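Local coordinates for enoyl-CoA hydratase/isomerase (Mycobacterium abscessus, PDB 3QXZ), which probably catalyses the hydration or double-bond isomerisation of enoyl-coenzyme A thioesters, at the potassium ion site and the interface of chains A and B. Residues are numbered along the deposited sequence; one frame, centred on the assembly and turned at random. Chains: chain A/B, enoyl-CoA hydratase/isomerase.

Contact 1: the potassium ion site. Residues chain A 46-53, 98-99. With K (potassium ion), chain C.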
ATOM      1  N   LEU A  46       3.384  14.590  26.057  1.00 13.65           N
ATOM      2  CA  LEU A  46       3.811  13.217  26.271  1.00 13.40           C
ATOM      3  C   LEU A  46       4.995  12.881  25.374  1.00 13.23           C
ATOM      4  O   LEU A  46       5.896  12.143  25.782  1.00 13.00           O
ATOM      5  CB  LEU A  46       2.643  12.233  26.064  1.00 13.22           C
ATOM      6  CG  LEU A  46       1.504  12.359  27.085  1.00 14.13           C
ATOM      7  CD1 LEU A  46       0.327  11.512  26.642  1.00 16.10           C
ATOM      8  CD2 LEU A  46       1.969  11.970  28.483  1.00 15.31           C
ATOM      9  N   ASP A  47       5.009  13.424  24.158  1.00 12.28           N
ATOM     10  CA  ASP A  47       6.153  13.220  23.280  1.00 12.75           C
ATOM     11  C   ASP A  47       7.424  13.786  23.910  1.00 13.16           C
ATOM     12  O   ASP A  47       8.488  13.151  23.863  1.00 12.35           O
ATOM     13  CB  ASP A  47       5.921  13.823  21.888  1.00 12.35           C
ATOM     14  CG  ASP A  47       6.870  13.270  20.840  1.00 10.94           C
ATOM     15  OD1 ASP A  47       7.249  12.086  20.928  1.00 12.16           O
ATOM     16  OD2 ASP A  47       7.210  14.017  19.917  1.00 11.90           O
ATOM     17  N   ASP A  48       7.299  14.964  24.524  1.00 14.81           N
ATOM     18  CA  ASP A  48       8.431  15.644  25.135  1.00 16.30           C
ATOM     19  C   ASP A  48       8.906  15.004  26.437  1.00 16.95           C
ATOM     20  O   ASP A  48      10.057  15.209  26.827  1.00 19.12           O
ATOM     21  CB  ASP A  48       8.090  17.115  25.361  1.00 16.81           C
ATOM     22  CG  ASP A  48       7.949  17.880  24.066  1.00 19.45           C
ATOM     23  OD1 ASP A  48       8.459  17.399  23.027  1.00 23.05           O
ATOM     24  OD2 ASP A  48       7.333  18.967  24.087  1.00 24.14           O
ATOM     25  N   ASP A  49       8.045  14.233  27.099  1.00 16.91           N
ATOM     26  CA  ASP A  49       8.358  13.606  28.390  1.00 17.79           C
ATOM     27  C   ASP A  49       9.270  12.396  28.153  1.00 18.78           C
ATOM     28  O   ASP A  49       8.830  11.411  27.555  1.00 16.93           O
ATOM     29  CB  ASP A  49       7.047  13.165  29.048  1.00 18.05           C
ATOM     30  CG  ASP A  49       7.226  12.666  30.474  1.00 20.43           C
ATOM     31  OD1 ASP A  49       8.355  12.303  30.848  1.00 21.16           O
ATOM     32  OD2 ASP A  49       6.201  12.624  31.183  1.00 23.06           O
ATOM     33  N   PRO A  50      10.544  12.450  28.609  1.00 19.31           N
ATOM     34  CA  PRO A  50      11.476  11.354  28.328  1.00 19.94           C
ATOM     35  C   PRO A  50      11.057  10.038  28.979  1.00 19.47           C
ATOM     36  O   PRO A  50      11.465   8.969  28.516  1.00 20.39           O
ATOM     37  CB  PRO A  50      12.795  11.850  28.948  1.00 20.94           C
ATOM     38  CG  PRO A  50      12.382  12.790  29.998  1.00 21.55           C
ATOM     39  CD  PRO A  50      11.170  13.493  29.443  1.00 20.46           C
ATOM     40  N   ALA A  51      10.235  10.124  30.019  1.00 19.83           N
ATOM     41  CA  ALA A  51       9.783   8.948  30.756  1.00 19.83           C
ATOM     42  C   ALA A  51       8.696   8.177  30.009  1.00 18.46           C
ATOM     43  O   ALA A  51       8.389   7.042  30.361  1.00 19.93           O
ATOM     44  CB  ALA A  51       9.288   9.353  32.127  1.00 20.91           C
ATOM     45  N   VAL A  52       8.096   8.802  28.999  1.00 15.42           N
ATOM     46  CA  VAL A  52       7.009   8.168  28.243  1.00 13.86           C
ATOM     47  C   VAL A  52       7.578   7.517  26.978  1.00 12.32           C
ATOM     48  O   VAL A  52       8.051   8.206  26.054  1.00 13.48           O
ATOM     49  CB  VAL A  52       5.878   9.148  27.903  1.00 14.15           C
ATOM     50  CG1 VAL A  52       4.826   8.474  26.994  1.00 12.96           C
ATOM     51  CG2 VAL A  52       5.189   9.677  29.182  1.00 14.40           C
ATOM     52  N   ARG A  53       7.549   6.193  26.964  1.00 11.17           N
ATOM     53  CA  ARG A  53       8.072   5.389  25.858  1.00 10.39           C
ATOM     54  C   ARG A  53       7.041   5.108  24.768  1.00 10.10           C
ATOM     55  O   ARG A  53       7.409   4.973  23.586  1.00 10.33           O
ATOM     56  CB  ARG A  53       8.638   4.061  26.377  1.00 10.76           C
ATOM     57  CG  ARG A  53       9.899   4.201  27.278  1.00 11.84           C
ATOM     58  CD  ARG A  53      11.111   4.822  26.568  1.00 12.55           C
ATOM     59  NE  ARG A  53      11.201   4.276  25.225  1.00 12.12           N
ATOM     60  CZ  ARG A  53      11.616   3.060  24.908  1.00 11.91           C
ATOM     61  NH1 ARG A  53      12.175   2.233  25.806  1.00 13.08           N
ATOM     62  NH2 ARG A  53      11.516   2.681  23.643  1.00 12.26           N
ATOM     63  N   ARG A  98       7.909  11.628  18.058  1.00  9.20           N
ATOM     64  CA  ARG A  98       9.002  10.660  18.189  0.50  9.52           C
ATOM     65  C   ARG A  98       8.530   9.390  18.914  1.00  9.45           C
ATOM     66  O   ARG A  98       9.109   8.319  18.738  1.00 11.18           O
ATOM     67  CB  ARG A  98      10.166  11.306  18.941  0.50 10.57           C
ATOM     68  CG  ARG A  98      10.707  12.545  18.245  0.50 12.09           C
ATOM     69  CD  ARG A  98      11.703  13.310  19.101  0.50 16.52           C
ATOM     70  NE  ARG A  98      11.173  13.623  20.428  0.50 19.75           N
ATOM     71  CZ  ARG A  98      10.457  14.706  20.717  0.50 21.75           C
ATOM     72  NH1 ARG A  98      10.173  15.596  19.776  0.50 22.99           N
ATOM     73  NH2 ARG A  98      10.018  14.898  21.954  0.50 22.43           N
ATOM     74  N   THR A  99       7.454   9.509  19.676  1.00  9.11           N
ATOM     75  CA  THR A  99       6.945   8.438  20.534  1.00  9.63           C
ATOM     76  C   THR A  99       5.937   7.581  19.795  1.00  8.57           C
ATOM     77  O   THR A  99       4.985   8.117  19.247  1.00  8.97           O
ATOM     78  CB  THR A  99       6.287   9.049  21.789  1.00  9.94           C
ATOM     79  OG1 THR A  99       7.255   9.878  22.453  1.00 10.81           O
ATOM     80  CG2 THR A  99       5.756   7.993  22.761  1.00 10.03           C
TER
HETATM   81  K     K C 262       8.213  10.661  25.059  1.00 12.72           K
HETATM   82  O   HOH W   1      10.890  10.648  24.549  1.00 22.97           O
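With chi1 at -57°, A:Thr99 sets its hydroxyl OG1 anti to its carbonyl carbon and beside the backbone N, so that the oxygen faces the potassium ion; A:Asp47, with CG roughly anti to its backbone N (chi1 -162°), swings its carboxylate toward the same threonine. The ion, which may come from purification or crystallisation, sits where the C-terminal end of helix 33-48 runs into the loop ahead of strand 54-59, and probably steadies this loop. Helix-end carbonyls suit this place, since several of them can converge on a cation. A:Leu46 O and A:Asp47 O, from the last turn, each lie 2.8 Å from K, and the loop carbonyls A:Asp49 O and A:Val52 O stand 2.7 Å from K. The hydroxyl of A:Thr99 joins from the segment ahead of strand 101-105, its OG1 2.9 Å from K, and a water adds to the modelled ligands, which form a distorted six-coordinate shell. Neutral oxygens at these lengths suit a large monovalent ion, and the carboxylates of A:Asp47 and A:Asp49 are turned to other partners.

The acidic side chains work in the second shell instead. A:Asp47 OD1 accepts the hydroxyl of A:Thr99 through its anti lone pair, which leaves the hydroxyl oxygen directed at the metal and may raise its electron density. OD2 uses its syn lone pair for the backbone N of A:Arg98, a nearly straight bond (165° at H), while the guanidinium of A:Arg98 presents a face to the same oxygen. A:Asp49 OD1, met from above the carboxylate plane, takes the N-H of A:Ala51, which should help hold the turn. A:Arg98 NH2 donates within its guanidinium plane to the anti lone pair of A:Asp48 OD1 at 3.1 Å.

Contact 2: the interface of chains A and B. Residues chain A 196, 199-200, 203-204; chain B 136-137, 164-165.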
ATOM      1  N   MET A 196       1.696  -4.912  24.128  1.00 11.99           N
ATOM      2  CA  MET A 196       2.576  -4.449  23.066  1.00 11.35           C
ATOM      3  C   MET A 196       3.355  -3.206  23.500  1.00 10.22           C
ATOM      4  O   MET A 196       4.557  -3.110  23.253  1.00 10.71           O
ATOM      5  CB  MET A 196       1.747  -4.173  21.813  1.00 11.12           C
ATOM      6  CG  MET A 196       2.589  -3.778  20.600  1.00 10.49           C
ATOM      7  SD  MET A 196       1.596  -3.408  19.153  1.00 14.19           S
ATOM      8  CE  MET A 196       1.072  -5.040  18.665  1.00 16.01           C
ATOM      9  N   ASP A 199       6.084  -4.098  26.035  1.00 10.84           N
ATOM     10  CA  ASP A 199       7.202  -4.731  25.350  1.00 11.20           C
ATOM     11  C   ASP A 199       8.109  -3.708  24.647  1.00 10.92           C
ATOM     12  O   ASP A 199       9.325  -3.848  24.687  1.00 10.92           O
ATOM     13  CB  ASP A 199       6.709  -5.783  24.358  1.00 12.04           C
ATOM     14  CG  ASP A 199       7.835  -6.408  23.585  1.00 12.72           C
ATOM     15  OD1 ASP A 199       8.683  -7.127  24.176  1.00 12.36           O
ATOM     16  OD2 ASP A 199       7.910  -6.132  22.372  1.00 13.19           O
ATOM     17  N   ILE A 200       7.522  -2.685  24.018  1.00 10.18           N
ATOM     18  CA  ILE A 200       8.336  -1.619  23.450  1.00 10.21           C
ATOM     19  C   ILE A 200       9.101  -0.885  24.563  1.00 10.50           C
ATOM     20  O   ILE A 200      10.318  -0.662  24.457  1.00 10.48           O
ATOM     21  CB  ILE A 200       7.479  -0.597  22.628  1.00 10.20           C
ATOM     22  CG1 ILE A 200       6.917  -1.265  21.377  1.00  9.74           C
ATOM     23  CG2 ILE A 200       8.305   0.613  22.213  1.00 10.49           C
ATOM     24  CD1 ILE A 200       5.765  -0.500  20.739  1.00 11.83           C
ATOM     25  N   ASN A 203      11.807  -3.481  25.902  1.00 10.65           N
ATOM     26  CA  ASN A 203      12.744  -4.190  25.036  1.00 10.57           C
ATOM     27  C   ASN A 203      13.191  -3.479  23.781  1.00  9.64           C
ATOM     28  O   ASN A 203      14.043  -4.011  23.061  1.00  9.77           O
ATOM     29  CB  ASN A 203      12.177  -5.557  24.672  1.00 11.32           C
ATOM     30  CG  ASN A 203      12.030  -6.434  25.886  1.00 12.75           C
ATOM     31  OD1 ASN A 203      12.985  -6.622  26.640  1.00 15.66           O
ATOM     32  ND2 ASN A 203      10.837  -6.930  26.109  1.00 12.74           N
ATOM     33  N   VAL A 204      12.658  -2.281  23.537  1.00  9.25           N
ATOM     34  CA  VAL A 204      13.046  -1.502  22.351  1.00  8.73           C
ATOM     35  C   VAL A 204      13.781  -0.247  22.817  1.00  8.72           C
ATOM     36  O   VAL A 204      13.313   0.463  23.711  1.00  8.76           O
ATOM     37  CB  VAL A 204      11.804  -1.138  21.510  1.00  8.32           C
ATOM     38  CG1 VAL A 204      12.156  -0.127  20.396  1.00  8.90           C
ATOM     39  CG2 VAL A 204      11.155  -2.414  20.938  1.00  8.60           C
TER
ATOM     40  N   VAL B 136      15.636  -2.630  16.231  1.00  6.92           N
ATOM     41  CA  VAL B 136      15.372  -1.660  17.316  1.00  6.76           C
ATOM     42  C   VAL B 136      15.478  -2.299  18.709  1.00  7.35           C
ATOM     43  O   VAL B 136      15.739  -1.589  19.691  1.00  7.63           O
ATOM     44  CB  VAL B 136      14.011  -0.943  17.171  1.00  7.05           C
ATOM     45  CG1 VAL B 136      13.972  -0.125  15.885  1.00  6.93           C
ATOM     46  CG2 VAL B 136      12.850  -1.936  17.241  1.00  7.69           C
ATOM     47  N   ARG B 137      15.318  -3.622  18.789  1.00  7.46           N
ATOM     48  CA  ARG B 137      15.427  -4.338  20.072  1.00  8.07           C
ATOM     49  C   ARG B 137      16.885  -4.475  20.495  1.00  9.07           C
ATOM     50  O   ARG B 137      17.175  -4.834  21.638  1.00 10.04           O
ATOM     51  CB  ARG B 137      14.765  -5.723  19.995  1.00  8.77           C
ATOM     52  CG  ARG B 137      13.296  -5.669  19.567  1.00  8.48           C
ATOM     53  CD  ARG B 137      12.681  -7.081  19.512  1.00  8.76           C
ATOM     54  NE  ARG B 137      12.343  -7.624  20.827  1.00  9.26           N
ATOM     55  CZ  ARG B 137      11.239  -7.347  21.497  1.00  9.69           C
ATOM     56  NH1 ARG B 137      10.337  -6.480  21.048  1.00 10.55           N
ATOM     57  NH2 ARG B 137      11.027  -7.953  22.657  1.00 11.32           N
ATOM     58  N   LEU B 164       8.943  -1.048  14.526  1.00  6.85           N
ATOM     59  CA  LEU B 164       9.006  -0.468  15.883  1.00  7.18           C
ATOM     60  C   LEU B 164       8.995  -1.476  17.004  1.00  7.64           C
ATOM     61  O   LEU B 164       9.495  -1.179  18.096  1.00  8.76           O
ATOM     62  CB  LEU B 164       7.898   0.567  16.106  1.00  7.54           C
ATOM     63  CG  LEU B 164       7.853   1.761  15.156  1.00  6.79           C
ATOM     64  CD1 LEU B 164       6.610   2.575  15.464  1.00  9.28           C
ATOM     65  CD2 LEU B 164       9.097   2.619  15.340  1.00  9.35           C
ATOM     66  N   THR B 165       8.422  -2.657  16.764  1.00  8.04           N
ATOM     67  CA  THR B 165       8.434  -3.703  17.789  1.00  8.68           C
ATOM     68  C   THR B 165       9.474  -4.762  17.521  1.00  9.27           C
ATOM     69  O   THR B 165       9.882  -5.462  18.446  1.00  9.74           O
ATOM     70  CB  THR B 165       7.061  -4.395  17.987  1.00  8.76           C
ATOM     71  OG1 THR B 165       6.795  -5.296  16.902  1.00  9.06           O
ATOM     72  CG2 THR B 165       5.948  -3.404  18.155  1.00 10.66           C
TER
HETATM   73  O   HOH W   2      15.949  -6.107  23.665  1.00 13.34           O
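In this patch of the A-B interface, probably part of the trimer contact usual in crotonase-family enzymes, the guanidinium of B:Arg137 and the carboxylate of A:Asp199 meet end-on, their planes 17° apart and thus nearly coplanar although the two side chains cross at about a right angle. Arginine suits the place because its two terminal nitrogens match the two carboxylate oxygens: NH1 donates to A:Asp199 OD2 at 2.8 Å and NH2 to A:Asp199 OD1 at 2.9 Å. Both bonds are almost straight and use syn lone pairs, forming a bidentate salt bridge. A:Asp199 extends from helix 186-203 with CG anti to its backbone N (chi1 177°), whereas B:Arg137, on the 3-10 helix 135-138, bends at chi3 (77°) to turn its tip to the acid.

Neighbours help to position both partners. A:Asn203, one helical turn on, donates ND2 to A:Asp199 OD1 from above the carboxylate plane, so that oxygen accepts two bonds. Its own side chain crosses the arginine obliquely, with CB 3.8 Å from B:Arg137 CZ. In chain B the carbonyl of B:Thr165, at the end of helix 151-165, receives NH1 of B:Arg137 nearly along its C=O axis at 2.8 Å. NH1 is thereby shared between the acid and a helix-end carbonyl, which should help hold the guanidinium against rotation.

Beside the polar pair, beta-branched side chains pack against each other. A:Val204 and B:Val136 lie side by side, pointing the same way, with A:Val204 CG1 3.7 Å from B:Val136 CG2. The methyl CG2 of B:Thr165 meets the tip of A:Ile200 obliquely, 3.9 Å from CD1. A water bridges the backbone carbonyls, 2.9 Å from A:Asn203 O and 2.7 Å from B:Arg137 O.

Contact 1 and contact 2 have their C-alpha centres about 15 Å apart and share no residue. In chain A the metal site draws on the end of helix 33-48 and the loops leading to strands 54-59 and 101-105, whereas the interface sets helix 186-203 and A:Val204 against 3-10 helix 135-138 and the end of helix 151-165 of chain B. Contact 1 links segments within one chain; contact 2 joins two of the three copies in the deposited assembly, probably as in the family's trimer. The potassium ion may steady the subunit fold near this surface, but the structure alone does not show coupling.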